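Local coordinates for protein Non-sulfated chondroitin lyase E66 (Autographa californica nucleopolyhedrovirus, PDB 3VSN) that acts as a chondroitin lyase in the viral envelope, is essential for oral infectivity and may digest the chondroitin sulfate barrier of the host midgut, at residues F637-N641 with G642-N646. Sequence-based numbering, arbitrary orientation.
Sequences FVYGN and GFKLN
Lys644 lays its aliphatic chain along two aromatic rings, covering a face of both Phe637 and Tyr639 and so joining the two strands of a short beta hairpin on the face these three residues share. Its CD sits 3.6 Å from the centroid of the Tyr639 ring, almost squarely over the centre, in a CH-pi contact, while CB covers a face of the Phe637 ring. The chain runs extended through chi3 and bends only at chi4 (71°); its NZ is 5.2 Å from the Tyr639 ring centroid, at most a weak attraction, and makes a weak hydrogen bond to a bound glycerol. With CG held between backbone N and carbonyl carbon (chi1 66°), Phe637 leans over the partner strand and brings CD1 to 3.3 Å from Asn646 OD1, which meets the ring edge near its plane.

Val638 and Phe643 form the non-hydrogen-bonded pair; their side chains diverge, though Val638 CG2 still touches Phe643 CE1 at 3.6 Å. The Phe643 ring also packs edge-to-face against Phe614, at the start of helix 614-623, and Phe656, on strand 654-658.

Behind these side chains, Phe637 and Lys644 form an antiparallel hydrogen-bonded pair, with Phe637 N to Lys644 O at 2.9 Å and Lys644 N to Phe637 O at 2.8 Å. Nearer the turn, Tyr639 N donates to Gly642 O at 2.9 Å, almost straight at 172°, whereas the return bond from Gly642 N is weak. A water donates to Tyr639 O and, weakly, to Phe643 O. Gly640 adopts a positive phi, and with Asn641 it makes a two-residue turn resembling type II'. Away from the catalytic residues, the whole is a tight two-residue beta hairpin, with 642-645 central and 636-639 outermost in a small three-stranded antiparallel sheet completed by 611-613.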
ATOM      1  N   PHE A 637     -16.852  16.785  23.749  1.00 14.39           N
ATOM      2  CA  PHE A 637     -17.438  17.537  24.862  1.00 14.60           C
ATOM      3  C   PHE A 637     -18.851  17.999  24.533  1.00 14.77           C
ATOM      4  O   PHE A 637     -19.175  18.225  23.363  1.00 14.53           O
ATOM      5  CB  PHE A 637     -16.543  18.729  25.243  1.00 14.79           C
ATOM      6  CG  PHE A 637     -16.449  19.798  24.180  1.00 15.06           C
ATOM      7  CD1 PHE A 637     -15.590  19.652  23.096  1.00 15.22           C
ATOM      8  CD2 PHE A 637     -17.212  20.962  24.272  1.00 15.28           C
ATOM      9  CE1 PHE A 637     -15.502  20.635  22.118  1.00 15.36           C
ATOM     10  CE2 PHE A 637     -17.128  21.950  23.299  1.00 15.47           C
ATOM     11  CZ  PHE A 637     -16.269  21.786  22.221  1.00 15.44           C
ATOM     12  N   VAL A 638     -19.679  18.137  25.570  1.00 15.05           N
ATOM     13  CA  VAL A 638     -21.066  18.578  25.418  1.00 15.72           C
ATOM     14  C   VAL A 638     -21.116  19.943  24.741  1.00 16.10           C
ATOM     15  O   VAL A 638     -20.493  20.904  25.199  1.00 16.07           O
ATOM     16  CB  VAL A 638     -21.823  18.617  26.769  1.00 15.61           C
ATOM     17  CG1 VAL A 638     -23.207  19.233  26.600  1.00 15.87           C
ATOM     18  CG2 VAL A 638     -21.946  17.221  27.361  1.00 15.85           C
ATOM     19  N   TYR A 639     -21.854  20.005  23.638  1.00 16.62           N
ATOM     20  CA  TYR A 639     -21.934  21.192  22.802  1.00 17.44           C
ATOM     21  C   TYR A 639     -23.291  21.172  22.117  1.00 17.56           C
ATOM     22  O   TYR A 639     -23.596  20.236  21.384  1.00 17.45           O
ATOM     23  CB  TYR A 639     -20.817  21.147  21.758  1.00 18.29           C
ATOM     24  CG  TYR A 639     -20.774  22.324  20.813  1.00 19.41           C
ATOM     25  CD1 TYR A 639     -21.434  22.282  19.580  1.00 19.78           C
ATOM     26  CD2 TYR A 639     -20.058  23.476  21.144  1.00 19.90           C
ATOM     27  CE1 TYR A 639     -21.391  23.360  18.709  1.00 20.67           C
ATOM     28  CE2 TYR A 639     -20.009  24.559  20.278  1.00 20.81           C
ATOM     29  CZ  TYR A 639     -20.676  24.494  19.067  1.00 20.97           C
ATOM     30  OH  TYR A 639     -20.626  25.568  18.213  1.00 22.16           O
ATOM     31  N   GLY A 640     -24.108  22.194  22.359  1.00 17.76           N
ATOM     32  CA  GLY A 640     -25.486  22.188  21.869  1.00 17.29           C
ATOM     33  C   GLY A 640     -26.219  20.944  22.348  1.00 17.02           C
ATOM     34  O   GLY A 640     -26.048  20.514  23.490  1.00 17.31           O
ATOM     35  N   ASN A 641     -27.007  20.342  21.463  1.00 16.77           N
ATOM     36  CA  ASN A 641     -27.788  19.158  21.821  1.00 16.46           C
ATOM     37  C   ASN A 641     -27.041  17.853  21.531  1.00 15.80           C
ATOM     38  O   ASN A 641     -27.612  16.902  20.997  1.00 15.51           O
ATOM     39  CB  ASN A 641     -29.143  19.178  21.100  1.00 16.73           C
ATOM     40  CG  ASN A 641     -30.208  18.380  21.831  1.00 17.01           C
ATOM     41  OD1 ASN A 641     -30.154  18.214  23.049  1.00 17.53           O
ATOM     42  ND2 ASN A 641     -31.197  17.896  21.085  1.00 17.30           N
ATOM     43  N   GLY A 642     -25.761  17.817  21.891  1.00 15.27           N
ATOM     44  CA  GLY A 642     -24.931  16.643  21.654  1.00 14.87           C
ATOM     45  C   GLY A 642     -23.492  16.879  22.061  1.00 14.69           C
ATOM     46  O   GLY A 642     -23.230  17.577  23.042  1.00 14.57           O
ATOM     47  N   PHE A 643     -22.565  16.295  21.305  1.00 14.24           N
ATOM     48  CA  PHE A 643     -21.136  16.416  21.584  1.00 14.22           C
ATOM     49  C   PHE A 643     -20.384  16.950  20.376  1.00 14.16           C
ATOM     50  O   PHE A 643     -20.791  16.737  19.240  1.00 14.20           O
ATOM     51  CB  PHE A 643     -20.537  15.062  21.966  1.00 14.10           C
ATOM     52  CG  PHE A 643     -21.133  14.456  23.197  1.00 14.09           C
ATOM     53  CD1 PHE A 643     -20.598  14.729  24.453  1.00 14.00           C
ATOM     54  CD2 PHE A 643     -22.217  13.585  23.099  1.00 13.89           C
ATOM     55  CE1 PHE A 643     -21.147  14.159  25.592  1.00 14.13           C
ATOM     56  CE2 PHE A 643     -22.766  13.015  24.233  1.00 14.09           C
ATOM     57  CZ  PHE A 643     -22.231  13.301  25.482  1.00 14.12           C
ATOM     58  N   LYS A 644     -19.271  17.621  20.640  1.00 14.02           N
ATOM     59  CA  LYS A 644     -18.402  18.144  19.601  1.00 14.03           C
ATOM     60  C   LYS A 644     -17.011  17.567  19.829  1.00 13.75           C
ATOM     61  O   LYS A 644     -16.569  17.459  20.966  1.00 13.48           O
ATOM     62  CB  LYS A 644     -18.375  19.668  19.678  1.00 14.45           C
ATOM     63  CG  LYS A 644     -17.486  20.371  18.670  1.00 15.09           C
ATOM     64  CD  LYS A 644     -17.665  21.877  18.796  1.00 16.04           C
ATOM     65  CE  LYS A 644     -16.629  22.651  18.003  1.00 16.74           C
ATOM     66  NZ  LYS A 644     -16.880  22.520  16.541  1.00 17.70           N
ATOM     67  N   LEU A 645     -16.327  17.202  18.747  1.00 13.61           N
ATOM     68  CA  LEU A 645     -14.973  16.650  18.840  1.00 13.71           C
ATOM     69  C   LEU A 645     -14.001  17.629  19.499  1.00 14.17           C
ATOM     70  O   LEU A 645     -14.022  18.823  19.197  1.00 14.02           O
ATOM     71  CB  LEU A 645     -14.454  16.276  17.449  1.00 13.43           C
ATOM     72  CG  LEU A 645     -15.160  15.131  16.711  1.00 13.32           C
ATOM     73  CD1 LEU A 645     -14.679  15.067  15.269  1.00 13.16           C
ATOM     74  CD2 LEU A 645     -14.950  13.793  17.412  1.00 13.20           C
ATOM     75  N   ASN A 646     -13.159  17.120  20.400  1.00 14.76           N
ATOM     76  CA  ASN A 646     -12.092  17.925  21.003  1.00 15.50           C
ATOM     77  C   ASN A 646     -11.132  18.453  19.941  1.00 16.00           C
ATOM     78  O   ASN A 646     -10.678  19.590  20.018  1.00 15.99           O
ATOM     79  CB  ASN A 646     -11.306  17.120  22.049  1.00 15.69           C
ATOM     80  CG  ASN A 646     -12.094  16.871  23.325  1.00 15.90           C
ATOM     81  OD1 ASN A 646     -13.144  17.470  23.554  1.00 16.18           O
ATOM     82  ND2 ASN A 646     -11.580  15.982  24.169  1.00 15.82           N
TER
HETATM   83  O   HOH W   1     -23.434  18.737  19.131  1.00 26.19           O